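Local coordinates for microcompartments protein (Desulfitobacterium hafniense, PDB 3NWG) that probably serves as a shell protein of a bacterial microcompartment, with two BMC domains in one chain that assembles with further copies of itself, at residues 8-13 with 62-67; 29-34 with 44-49; 92-97 with 171-176; 103-108 with 134-139. All blocks are in the same frame, centred on the assembly; numbering follows the deposited sequence.

In the fold
Interactions 1 and 2 belong to the first BMC domain and reach neighbouring strands of one four-stranded antiparallel sheet; interactions 3 and 4 share the second sheet in the same way. Interaction 2 is sheet pairing proper, with five backbone hydrogen bonds between the strands of a hairpin. Interaction 1 joins the end of a strand to the turn after a helix by a single backbone bond. Interactions 3 and 4 rest on apolar packing instead, and both are mostly buried: the centre of 4 lies about 7 Å from the chain's centre and that of 3 about 22 Å, and both reach a neighbouring subunit. Interactions 1 and 4 meet where Glu-9 packs on Ile-105.

Interaction 1 (8-13 with 62-67); sequences VEVNSI and TMAAHS
Val-10 and Asn-11, where strand 4-10 of the first BMC domain runs out, meet Ser-67 in the turn that follows helix 50-64. This joins the first strand of the alpha/beta BMC fold to the link between its second long helix and strand 68-74. The polar part is a backbone matter. Asn-11 N gives its hydrogen to Ser-67 O at 2.6 Å, with an N-H...O angle of 160°. The same oxygen also takes a CA-H...O contact from Val-10 CA, so one carbonyl receives the last strand residue and the one after it. Further along the chain, Glu-101 of a neighbouring subunit accepts a hydrogen bond from Ile-13 N.

The second polar element lies within the turn. Ala-64 O accepts from both Ser-67 N and Ser-67 OG, the hydroxyl bond measuring 3.0 Å. The hydroxyl reaches it with OG set between the backbone N and the carbonyl carbon (chi1 67°), and approaches tilted from the carbonyl plane. An alanine at Ser-67 would probably leave Ala-64 O with one donor fewer and remove the hydroxyl beside Val-10 CG1, leaving the turn less firmly fixed.

Apolar contacts fill in around these bonds. Val-10 spreads its two methyls over the turn: CG2 lies 4.0 Å from Ala-64 CB, while CG1, anti to the backbone N, goes to the serine. At the more exposed margin Asn-11 CB lies 3.6 Å from Ser-67 CB.

Interaction 2 (29-34 with 44-49); sequences VDLLEA and VLICGD
Leu-31 and Leu-32 pack against Val-44, Leu-45 and Cys-47 across a beta hairpin of strands 29-36 and 42-48, the edge pair of the first BMC sheet. The strands are antiparallel, their short axes at 155°, and a classic beta bulge interrupts them where Leu-32 and Glu-33 both oppose Leu-45. Leu-45 O is thus gripped twice from the same face of its plane: by Leu-32 N at 2.8 Å and by Glu-33 N at 3.2 Å. Leu-45 N returns a bond of 2.7 Å to Glu-33 O. Beyond the bulge, Asp-30 and Cys-47 form a hydrogen-bonded pair, each N bonded to the other's O.

The closely covered face is that of Leu-31, Val-44 and Ile-46, over which helix 13-26 lays Leu-24, Ala-20 and Met-23. In Leu-31, chi1 (-177°) sets CG anti to the backbone N; from there CD1 lies 3.7 Å from Val-44 CG1, the two side chains crossing at about a right angle. The same methyl touches Ile-46 CG2 at 4.0 Å.

On the other face Leu-45 and Cys-47 are buried, and the looser part is confined to Asp-30 and Glu-33. Both are partly exposed and their side-chain ends lead away from the partner strand, so they touch it through CB, that of Glu-33 lying on Leu-45 CD1. The bulge brings Leu-32 over the partner strand, where Ile-5 of strand 4-10 also touches it. Its two methyls meet Cys-47 separately, CD1 at CB and CD2 4.1 Å from SG.

Interaction 3 (92-97 with 171-176); sequences TLIKAL and PSPHDH
A small apolar contact built on Pro-173 packs the segment after strand 164-170 against the entry to strand 96-102, at the outer end of the second BMC domain's sheet. These are two neighbouring strands of that antiparallel sheet, and the contact continues their pairing just past its last rungs: Leu-97 is still backbone-bonded to Ile-170, and Ala-96 to Gly-142 on the other neighbouring strand.

The proline ring does the work. Its CG is approached by Ile-94 CD1 at 3.6 Å and by Leu-97 CB at 3.7 Å, the isoleucine crossing the ring obliquely. Ile-94 and Leu-97 also rest on Thr-141, so the proline adds to packing that runs on to strand 136-142. The ring carbons also border a carbonyl, with Pro-173 CD lying 3.2 Å from Lys-95 O and CG a little farther from it.

Pro-171, by contrast, joins through its backbone: Ala-96 CA makes a CA-H...O contact with Pro-171 O at 3.5 Å, and the alanine methyl sits beside the same oxygen. The chain then turns toward other subunits. Asp-21 of a neighbouring subunit accepts from His-174 N, and Leu-24 of that subunit packs on both histidines. His-174 sits at the N-cap of the short, weakly bonded helix that follows, its ND1 accepting from His-176 N at 3.2 Å with an N-H...N angle of 174°.

Interaction 4 (103-108 with 134-139); sequences FSIASL and GKSFVT
The start of helix 105-117 lies on strand 136-142 through Leu-108, which points at the strand and meets three successive residues of it. CG stands anti to the backbone N (chi1 -168°), and beyond it both methyls lie on Phe-137, CD1 continuing to Val-138 and CD2 to Ser-136. CD1 reaches Phe-137 CA at 3.5 Å and Val-138 CG1 at 4.1 Å, while CD2 lies 3.8 Å from Ser-136 CB. This is helix-on-sheet packing of the second BMC domain, and Ile-126 of strand 122-127 and Thr-102 of strand 96-102 touch the same leucine. An alanine at Leu-108 would probably open a gap over Phe-137 and Val-138 and leave this end of the helix less firmly seated. One turn back, Ile-105 CG1 lies 3.5 Å from Ser-136 OG.

Ahead of the helix the exposed Phe-103 meets the extended chain of Lys-135, which is buried. The two lie side by side, pointing the same way, with Val-165 touching both. Lys-135 NZ goes on to a weak hydrogen bond with Asn-11 O of a neighbouring subunit. Between phenylalanine and lysine the nearest approach is Phe-103 CE1 to Lys-135 CE, 4.0 Å.

Interaction 1 (8-13 with 62-67)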
loop_
_atom_site.group_PDB
_atom_site.type_symbol
_atom_site.label_atom_id
_atom_site.label_comp_id
_atom_site.label_asym_id
_atom_site.label_seq_id
_atom_site.Cartn_x
_atom_site.Cartn_y
_atom_site.Cartn_z
ATOM N N VAL A 8 -22.673 -15.339 6.672
ATOM C CA VAL A 8 -23.874 -14.646 6.274
ATOM C C VAL A 8 -23.517 -13.716 5.118
ATOM O O VAL A 8 -22.536 -12.964 5.193
ATOM C CB VAL A 8 -24.556 -13.920 7.471
ATOM C CG1 VAL A 8 -25.700 -13.046 7.005
ATOM C CG2 VAL A 8 -25.102 -14.924 8.467
ATOM N N GLU A 9 -24.289 -13.820 4.032
ATOM C CA GLU A 9 -24.202 -12.878 2.919
ATOM C C GLU A 9 -25.425 -11.956 2.867
ATOM O O GLU A 9 -26.564 -12.420 2.901
ATOM C CB GLU A 9 -24.030 -13.614 1.596
ATOM C CG GLU A 9 -22.585 -14.027 1.285
ATOM C CD GLU A 9 -22.474 -14.895 0.031
ATOM O OE1 GLU A 9 -21.788 -15.943 0.080
ATOM O OE2 GLU A 9 -23.094 -14.540 -0.996
ATOM N N VAL A 10 -25.167 -10.652 2.787
ATOM C CA VAL A 10 -26.195 -9.622 2.911
ATOM C C VAL A 10 -26.147 -8.687 1.711
ATOM O O VAL A 10 -25.079 -8.385 1.190
ATOM C CB VAL A 10 -26.003 -8.766 4.198
ATOM C CG1 VAL A 10 -27.131 -7.782 4.369
ATOM C CG2 VAL A 10 -25.913 -9.645 5.442
ATOM N N ASN A 11 -27.313 -8.228 1.286
ATOM C CA ASN A 11 -27.478 -7.305 0.182
ATOM C C ASN A 11 -26.944 -5.871 0.364
ATOM O O ASN A 11 -26.681 -5.192 -0.615
ATOM C CB ASN A 11 -28.964 -7.219 -0.106
ATOM C CG ASN A 11 -29.254 -7.048 -1.564
ATOM O OD1 ASN A 11 -28.384 -7.265 -2.430
ATOM N ND2 ASN A 11 -30.493 -6.655 -1.866
ATOM N N SER A 12 -26.827 -5.389 1.595
ATOM C CA SER A 12 -26.320 -4.042 1.863
ATOM C C SER A 12 -25.069 -4.054 2.693
ATOM O O SER A 12 -24.938 -4.853 3.623
ATOM C CB SER A 12 -27.310 -3.243 2.699
ATOM O OG SER A 12 -28.497 -3.066 2.006
ATOM N N ILE A 13 -24.182 -3.109 2.419
ATOM C CA ILE A 13 -23.148 -2.772 3.387
ATOM C C ILE A 13 -23.796 -2.412 4.746
ATOM O O ILE A 13 -23.482 -3.027 5.775
ATOM C CB ILE A 13 -22.228 -1.646 2.865
ATOM C CG1 ILE A 13 -21.321 -2.186 1.742
ATOM C CG2 ILE A 13 -21.369 -1.094 3.998
ATOM C CD1 ILE A 13 -21.896 -2.103 0.321
ATOM N N THR A 62 -31.378 -12.616 11.774
ATOM C CA THR A 62 -32.395 -11.827 12.450
ATOM C C THR A 62 -32.301 -10.356 12.088
ATOM O O THR A 62 -33.294 -9.764 11.703
ATOM C CB THR A 62 -32.332 -11.989 13.982
ATOM O OG1 THR A 62 -32.386 -13.378 14.314
ATOM C CG2 THR A 62 -33.507 -11.298 14.646
HETATM N N MSE A 63 -31.118 -9.771 12.207
HETATM C CA MSE A 63 -30.950 -8.357 11.906
HETATM C C MSE A 63 -31.108 -8.079 10.431
HETATM O O MSE A 63 -31.838 -7.170 10.057
HETATM C CB MSE A 63 -29.614 -7.812 12.405
HETATM C CG MSE A 63 -29.452 -7.861 13.928
HETATM SE SE MSE A 63 -30.852 -6.975 14.963
HETATM C CE MSE A 63 -30.831 -5.288 14.053
ATOM N N ALA A 64 -30.453 -8.879 9.598
ATOM C CA ALA A 64 -30.485 -8.676 8.157
ATOM C C ALA A 64 -31.814 -9.043 7.452
ATOM O O ALA A 64 -32.128 -8.485 6.411
ATOM C CB ALA A 64 -29.298 -9.360 7.503
ATOM N N ALA A 65 -32.598 -9.954 8.018
ATOM C CA ALA A 65 -33.961 -10.252 7.492
ATOM C C ALA A 65 -34.055 -10.494 5.963
ATOM O O ALA A 65 -33.512 -11.482 5.468
ATOM C CB ALA A 65 -34.997 -9.195 7.970
ATOM N N HIS A 66 -34.725 -9.612 5.215
ATOM C CA HIS A 66 -34.943 -9.864 3.776
ATOM C C HIS A 66 -33.747 -9.562 2.849
ATOM O O HIS A 66 -33.789 -9.870 1.639
ATOM C CB HIS A 66 -36.154 -9.102 3.266
ATOM C CG HIS A 66 -37.451 -9.564 3.847
ATOM N ND1 HIS A 66 -38.135 -10.660 3.362
ATOM C CD2 HIS A 66 -38.208 -9.057 4.852
ATOM C CE1 HIS A 66 -39.258 -10.811 4.046
ATOM N NE2 HIS A 66 -39.324 -9.853 4.957
ATOM N N SER A 67 -32.702 -8.945 3.398
ATOM C CA SER A 67 -31.519 -8.644 2.616
ATOM C C SER A 67 -30.449 -9.725 2.795
ATOM O O SER A 67 -29.303 -9.553 2.366
ATOM C CB SER A 67 -30.987 -7.242 2.931
ATOM O OG SER A 67 -30.497 -7.159 4.246
#

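Interaction 2 (29-34 with 44-49)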
loop_
_atom_site.group_PDB
_atom_site.type_symbol
_atom_site.label_atom_id
_atom_site.label_comp_id
_atom_site.label_asym_id
_atom_site.label_seq_id
_atom_site.Cartn_x
_atom_site.Cartn_y
_atom_site.Cartn_z
ATOM N N VAL A 29 -17.682 -15.894 19.447
ATOM C CA VAL A 29 -17.171 -16.220 18.117
ATOM C C VAL A 29 -16.085 -15.216 17.737
ATOM O O VAL A 29 -16.060 -14.093 18.251
ATOM C CB VAL A 29 -18.286 -16.259 17.003
ATOM C CG1 VAL A 29 -19.304 -17.378 17.263
ATOM C CG2 VAL A 29 -18.975 -14.915 16.857
ATOM N N ASP A 30 -15.175 -15.632 16.861
ATOM C CA ASP A 30 -14.178 -14.732 16.316
ATOM C C ASP A 30 -14.601 -14.343 14.914
ATOM O O ASP A 30 -15.186 -15.155 14.187
ATOM C CB ASP A 30 -12.792 -15.396 16.303
ATOM C CG ASP A 30 -12.066 -15.322 17.675
ATOM O OD1 ASP A 30 -12.683 -15.007 18.719
ATOM O OD2 ASP A 30 -10.847 -15.590 17.705
ATOM N N LEU A 31 -14.330 -13.097 14.547
ATOM C CA LEU A 31 -14.546 -12.636 13.180
ATOM C C LEU A 31 -13.359 -12.985 12.286
ATOM O O LEU A 31 -12.207 -12.656 12.595
ATOM C CB LEU A 31 -14.780 -11.133 13.159
ATOM C CG LEU A 31 -15.103 -10.470 11.825
ATOM C CD1 LEU A 31 -16.509 -10.843 11.326
ATOM C CD2 LEU A 31 -14.970 -8.966 11.996
ATOM N N LEU A 32 -13.650 -13.666 11.186
ATOM C CA LEU A 32 -12.650 -13.984 10.177
ATOM C C LEU A 32 -12.622 -12.914 9.093
ATOM O O LEU A 32 -11.557 -12.438 8.695
ATOM C CB LEU A 32 -12.973 -15.328 9.525
ATOM C CG LEU A 32 -12.973 -16.548 10.425
ATOM C CD1 LEU A 32 -13.641 -17.690 9.696
ATOM C CD2 LEU A 32 -11.557 -16.892 10.801
ATOM N N GLU A 33 -13.813 -12.561 8.617
ATOM C CA GLU A 33 -13.970 -11.688 7.472
ATOM C C GLU A 33 -15.296 -10.955 7.590
ATOM O O GLU A 33 -16.338 -11.558 7.890
ATOM C CB GLU A 33 -13.914 -12.501 6.158
ATOM C CG GLU A 33 -13.652 -11.680 4.903
ATOM C CD GLU A 33 -12.313 -10.963 4.958
ATOM O OE1 GLU A 33 -12.298 -9.760 5.322
ATOM O OE2 GLU A 33 -11.277 -11.614 4.667
ATOM N N ALA A 34 -15.228 -9.645 7.380
ATOM C CA ALA A 34 -16.402 -8.801 7.234
ATOM C C ALA A 34 -16.062 -7.752 6.178
ATOM O O ALA A 34 -15.255 -6.833 6.426
ATOM C CB ALA A 34 -16.754 -8.145 8.550
ATOM N N VAL A 44 -20.066 -11.873 5.916
ATOM C CA VAL A 44 -19.497 -12.045 7.240
ATOM C C VAL A 44 -19.160 -13.499 7.436
ATOM O O VAL A 44 -19.980 -14.387 7.188
ATOM C CB VAL A 44 -20.436 -11.534 8.375
ATOM C CG1 VAL A 44 -19.769 -11.640 9.729
ATOM C CG2 VAL A 44 -20.859 -10.090 8.113
ATOM N N LEU A 45 -17.924 -13.719 7.855
ATOM C CA LEU A 45 -17.428 -15.043 8.196
ATOM C C LEU A 45 -16.929 -15.018 9.624
ATOM O O LEU A 45 -16.174 -14.126 10.024
ATOM C CB LEU A 45 -16.280 -15.463 7.279
ATOM C CG LEU A 45 -16.587 -15.859 5.842
ATOM C CD1 LEU A 45 -15.298 -15.899 5.051
ATOM C CD2 LEU A 45 -17.268 -17.217 5.790
ATOM N N ILE A 46 -17.339 -16.026 10.377
ATOM C CA ILE A 46 -16.986 -16.150 11.783
ATOM C C ILE A 46 -16.673 -17.606 12.110
ATOM O O ILE A 46 -17.040 -18.522 11.362
ATOM C CB ILE A 46 -18.140 -15.678 12.667
ATOM C CG1 ILE A 46 -19.451 -16.255 12.123
ATOM C CG2 ILE A 46 -18.210 -14.155 12.658
ATOM C CD1 ILE A 46 -20.416 -16.715 13.154
ATOM N N CYS A 47 -15.992 -17.815 13.223
ATOM C CA CYS A 47 -15.689 -19.159 13.657
ATOM C C CYS A 47 -15.744 -19.237 15.180
ATOM O O CYS A 47 -15.434 -18.275 15.875
ATOM C CB CYS A 47 -14.314 -19.592 13.132
ATOM S SG CYS A 47 -12.924 -18.895 14.060
ATOM N N GLY A 48 -16.145 -20.397 15.678
ATOM C CA GLY A 48 -16.192 -20.687 17.110
ATOM C C GLY A 48 -16.686 -22.111 17.269
ATOM O O GLY A 48 -16.564 -22.908 16.341
ATOM N N ASP A 49 -17.253 -22.436 18.428
ATOM C CA ASP A 49 -17.873 -23.740 18.610
ATOM C C ASP A 49 -19.201 -23.821 17.869
ATOM O O ASP A 49 -19.883 -22.815 17.683
ATOM C CB ASP A 49 -18.047 -24.080 20.095
ATOM C CG ASP A 49 -16.865 -24.905 20.656
ATOM O OD1 ASP A 49 -16.683 -24.908 21.913
ATOM O OD2 ASP A 49 -16.119 -25.559 19.856
#

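Interaction 3 (92-97 with 171-176)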
loop_
_atom_site.group_PDB
_atom_site.type_symbol
_atom_site.label_atom_id
_atom_site.label_comp_id
_atom_site.label_asym_id
_atom_site.label_seq_id
_atom_site.Cartn_x
_atom_site.Cartn_y
_atom_site.Cartn_z
ATOM N N THR A 92 4.882 -21.580 2.678
ATOM C CA THR A 92 4.915 -23.018 2.420
ATOM C C THR A 92 5.652 -23.287 1.111
ATOM O O THR A 92 5.383 -22.637 0.097
ATOM C CB THR A 92 3.483 -23.642 2.385
ATOM O OG1 THR A 92 2.613 -22.820 1.599
ATOM C CG2 THR A 92 2.897 -23.769 3.801
ATOM N N LEU A 93 6.604 -24.221 1.158
ATOM C CA LEU A 93 7.340 -24.660 -0.025
ATOM C C LEU A 93 6.324 -25.319 -0.954
ATOM O O LEU A 93 5.796 -26.400 -0.656
ATOM C CB LEU A 93 8.457 -25.644 0.374
ATOM C CG LEU A 93 9.603 -26.056 -0.575
ATOM C CD1 LEU A 93 10.738 -26.696 0.222
ATOM C CD2 LEU A 93 9.166 -27.014 -1.690
ATOM N N ILE A 94 6.028 -24.666 -2.071
ATOM C CA ILE A 94 5.013 -25.204 -2.958
ATOM C C ILE A 94 5.601 -26.264 -3.898
ATOM O O ILE A 94 6.607 -26.038 -4.560
ATOM C CB ILE A 94 4.168 -24.087 -3.681
ATOM C CG1 ILE A 94 4.540 -23.920 -5.141
ATOM C CG2 ILE A 94 4.132 -22.781 -2.892
ATOM C CD1 ILE A 94 3.552 -24.612 -6.033
ATOM N N LYS A 95 4.994 -27.440 -3.904
ATOM C CA LYS A 95 5.483 -28.540 -4.716
ATOM C C LYS A 95 4.550 -28.622 -5.896
ATOM O O LYS A 95 4.625 -27.776 -6.764
ATOM C CB LYS A 95 5.509 -29.841 -3.918
ATOM C CG LYS A 95 6.176 -29.700 -2.581
ATOM C CD LYS A 95 6.509 -31.050 -1.995
ATOM C CE LYS A 95 7.040 -30.894 -0.577
ATOM N NZ LYS A 95 7.709 -32.139 -0.102
ATOM N N ALA A 96 3.661 -29.608 -5.924
ATOM C CA ALA A 96 2.580 -29.618 -6.895
ATOM C C ALA A 96 1.503 -28.615 -6.450
ATOM O O ALA A 96 1.269 -28.452 -5.260
ATOM C CB ALA A 96 2.003 -31.009 -7.030
ATOM N N LEU A 97 0.857 -27.949 -7.404
ATOM C CA LEU A 97 -0.076 -26.878 -7.093
ATOM C C LEU A 97 -1.495 -27.164 -7.575
ATOM O O LEU A 97 -1.747 -27.306 -8.770
ATOM C CB LEU A 97 0.425 -25.562 -7.682
ATOM C CG LEU A 97 -0.394 -24.295 -7.426
ATOM C CD1 LEU A 97 -0.210 -23.779 -5.999
ATOM C CD2 LEU A 97 0.004 -23.221 -8.409
ATOM N N PRO A 171 1.657 -29.995 -11.620
ATOM C CA PRO A 171 2.682 -30.848 -11.002
ATOM C C PRO A 171 4.017 -30.145 -10.775
ATOM O O PRO A 171 4.587 -30.238 -9.684
ATOM C CB PRO A 171 2.865 -31.964 -12.029
ATOM C CG PRO A 171 1.625 -31.961 -12.833
ATOM C CD PRO A 171 1.264 -30.530 -12.937
ATOM N N SER A 172 4.517 -29.458 -11.795
ATOM C CA SER A 172 5.751 -28.699 -11.647
ATOM C C SER A 172 5.497 -27.280 -12.091
ATOM O O SER A 172 5.711 -26.937 -13.257
ATOM C CB SER A 172 6.898 -29.316 -12.441
ATOM O OG SER A 172 7.033 -30.690 -12.121
ATOM N N PRO A 173 5.007 -26.455 -11.160
ATOM C CA PRO A 173 4.760 -25.058 -11.432
ATOM C C PRO A 173 6.052 -24.322 -11.780
ATOM O O PRO A 173 7.088 -24.527 -11.122
ATOM C CB PRO A 173 4.203 -24.546 -10.104
ATOM C CG PRO A 173 3.660 -25.745 -9.436
ATOM C CD PRO A 173 4.550 -26.848 -9.816
ATOM N N HIS A 174 5.971 -23.475 -12.808
ATOM C CA HIS A 174 7.025 -22.545 -13.167
ATOM C C HIS A 174 7.313 -21.647 -11.984
ATOM O O HIS A 174 6.416 -21.337 -11.211
ATOM C CB HIS A 174 6.570 -21.693 -14.349
ATOM C CG HIS A 174 7.686 -20.981 -15.059
ATOM N ND1 HIS A 174 8.127 -19.727 -14.693
ATOM C CD2 HIS A 174 8.436 -21.341 -16.128
ATOM C CE1 HIS A 174 9.104 -19.351 -15.498
ATOM N NE2 HIS A 174 9.312 -20.313 -16.377
ATOM N N ASP A 175 8.564 -21.222 -11.853
ATOM C CA ASP A 175 8.980 -20.326 -10.770
ATOM C C ASP A 175 8.233 -18.994 -10.673
ATOM O O ASP A 175 8.182 -18.410 -9.596
ATOM C CB ASP A 175 10.482 -20.058 -10.849
ATOM C CG ASP A 175 11.319 -21.261 -10.439
ATOM O OD1 ASP A 175 10.737 -22.287 -9.990
ATOM O OD2 ASP A 175 12.568 -21.171 -10.564
ATOM N N HIS A 176 7.675 -18.493 -11.776
ATOM C CA HIS A 176 6.833 -17.278 -11.700
ATOM C C HIS A 176 5.408 -17.605 -11.223
ATOM O O HIS A 176 4.512 -16.750 -11.243
ATOM C CB HIS A 176 6.827 -16.463 -13.009
ATOM C CG HIS A 176 8.189 -15.999 -13.441
ATOM N ND1 HIS A 176 8.499 -15.728 -14.758
ATOM C CD2 HIS A 176 9.329 -15.785 -12.735
ATOM C CE1 HIS A 176 9.768 -15.364 -14.844
ATOM N NE2 HIS A 176 10.293 -15.388 -13.630
#

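Interaction 4 (103-108 with 134-139)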
loop_
_atom_site.group_PDB
_atom_site.type_symbol
_atom_site.label_atom_id
_atom_site.label_comp_id
_atom_site.label_asym_id
_atom_site.label_seq_id
_atom_site.Cartn_x
_atom_site.Cartn_y
_atom_site.Cartn_z
ATOM N N PHE A 103 -18.309 -20.798 -7.713
ATOM C CA PHE A 103 -19.201 -19.659 -7.899
ATOM C C PHE A 103 -19.737 -19.038 -6.594
ATOM O O PHE A 103 -20.268 -17.924 -6.607
ATOM C CB PHE A 103 -20.381 -20.069 -8.804
ATOM C CG PHE A 103 -20.038 -20.139 -10.278
ATOM C CD1 PHE A 103 -19.696 -18.981 -10.989
ATOM C CD2 PHE A 103 -20.081 -21.355 -10.958
ATOM C CE1 PHE A 103 -19.384 -19.033 -12.346
ATOM C CE2 PHE A 103 -19.764 -21.429 -12.341
ATOM C CZ PHE A 103 -19.416 -20.258 -13.031
ATOM N N SER A 104 -19.603 -19.757 -5.477
ATOM C CA SER A 104 -20.115 -19.289 -4.184
ATOM C C SER A 104 -19.103 -19.522 -3.067
ATOM O O SER A 104 -18.320 -20.479 -3.115
ATOM C CB SER A 104 -21.422 -20.001 -3.843
ATOM O OG SER A 104 -21.188 -21.168 -3.063
ATOM N N ILE A 105 -19.148 -18.663 -2.051
ATOM C CA ILE A 105 -18.238 -18.766 -0.916
ATOM C C ILE A 105 -18.512 -20.031 -0.100
ATOM O O ILE A 105 -17.577 -20.661 0.424
ATOM C CB ILE A 105 -18.322 -17.512 -0.023
ATOM C CG1 ILE A 105 -17.780 -16.287 -0.775
ATOM C CG2 ILE A 105 -17.577 -17.725 1.301
ATOM C CD1 ILE A 105 -18.094 -14.940 -0.138
ATOM N N ALA A 106 -19.784 -20.413 0.002
ATOM C CA ALA A 106 -20.143 -21.626 0.729
ATOM C C ALA A 106 -19.505 -22.859 0.077
ATOM O O ALA A 106 -18.799 -23.629 0.734
ATOM C CB ALA A 106 -21.654 -21.779 0.818
ATOM N N SER A 107 -19.744 -23.038 -1.219
ATOM C CA SER A 107 -19.145 -24.153 -1.932
ATOM C C SER A 107 -17.627 -24.103 -1.833
ATOM O O SER A 107 -16.988 -25.140 -1.679
ATOM C CB SER A 107 -19.596 -24.193 -3.380
ATOM O OG SER A 107 -19.444 -22.916 -3.953
ATOM N N LEU A 108 -17.034 -22.918 -1.873
ATOM C CA LEU A 108 -15.592 -22.881 -1.664
ATOM C C LEU A 108 -15.184 -23.414 -0.283
ATOM O O LEU A 108 -14.265 -24.227 -0.187
ATOM C CB LEU A 108 -14.976 -21.504 -1.900
ATOM C CG LEU A 108 -13.464 -21.757 -1.931
ATOM C CD1 LEU A 108 -13.005 -22.198 -3.325
ATOM C CD2 LEU A 108 -12.655 -20.615 -1.384
ATOM N N GLY A 134 -17.883 -12.949 -8.019
ATOM C CA GLY A 134 -18.385 -13.693 -6.853
ATOM C C GLY A 134 -17.589 -14.982 -6.673
ATOM O O GLY A 134 -17.797 -15.739 -5.702
ATOM N N LYS A 135 -16.678 -15.212 -7.626
ATOM C CA LYS A 135 -15.825 -16.402 -7.690
ATOM C C LYS A 135 -14.816 -16.414 -6.554
ATOM O O LYS A 135 -14.157 -15.413 -6.274
ATOM C CB LYS A 135 -15.066 -16.470 -9.031
ATOM C CG LYS A 135 -15.907 -16.839 -10.258
ATOM C CD LYS A 135 -15.046 -16.840 -11.514
ATOM C CE LYS A 135 -15.863 -17.170 -12.755
ATOM N NZ LYS A 135 -15.144 -16.849 -14.032
ATOM N N SER A 136 -14.701 -17.559 -5.904
ATOM C CA SER A 136 -13.741 -17.725 -4.850
ATOM C C SER A 136 -12.821 -18.865 -5.266
ATOM O O SER A 136 -13.182 -19.663 -6.136
ATOM C CB SER A 136 -14.464 -18.042 -3.534
ATOM O OG SER A 136 -15.424 -17.050 -3.215
ATOM N N PHE A 137 -11.633 -18.931 -4.668
ATOM C CA PHE A 137 -10.737 -20.039 -4.934
ATOM C C PHE A 137 -9.794 -20.424 -3.801
ATOM O O PHE A 137 -9.475 -19.609 -2.937
ATOM C CB PHE A 137 -9.985 -19.845 -6.256
ATOM C CG PHE A 137 -8.955 -18.767 -6.227
ATOM C CD1 PHE A 137 -9.255 -17.493 -6.714
ATOM C CD2 PHE A 137 -7.661 -19.031 -5.749
ATOM C CE1 PHE A 137 -8.285 -16.484 -6.708
ATOM C CE2 PHE A 137 -6.684 -18.034 -5.733
ATOM C CZ PHE A 137 -6.990 -16.756 -6.219
ATOM N N VAL A 138 -9.383 -21.694 -3.816
ATOM C CA VAL A 138 -8.400 -22.230 -2.888
ATOM C C VAL A 138 -7.220 -22.818 -3.662
ATOM O O VAL A 138 -7.405 -23.446 -4.705
ATOM C CB VAL A 138 -9.023 -23.262 -1.891
ATOM C CG1 VAL A 138 -9.616 -24.452 -2.610
ATOM C CG2 VAL A 138 -8.004 -23.721 -0.848
ATOM N N THR A 139 -6.008 -22.559 -3.167
ATOM C CA THR A 139 -4.804 -23.207 -3.682
ATOM C C THR A 139 -4.191 -24.063 -2.578
ATOM O O THR A 139 -4.286 -23.722 -1.390
ATOM C CB THR A 139 -3.740 -22.206 -4.174
ATOM O OG1 THR A 139 -3.332 -21.375 -3.079
ATOM C CG2 THR A 139 -4.259 -21.341 -5.324
#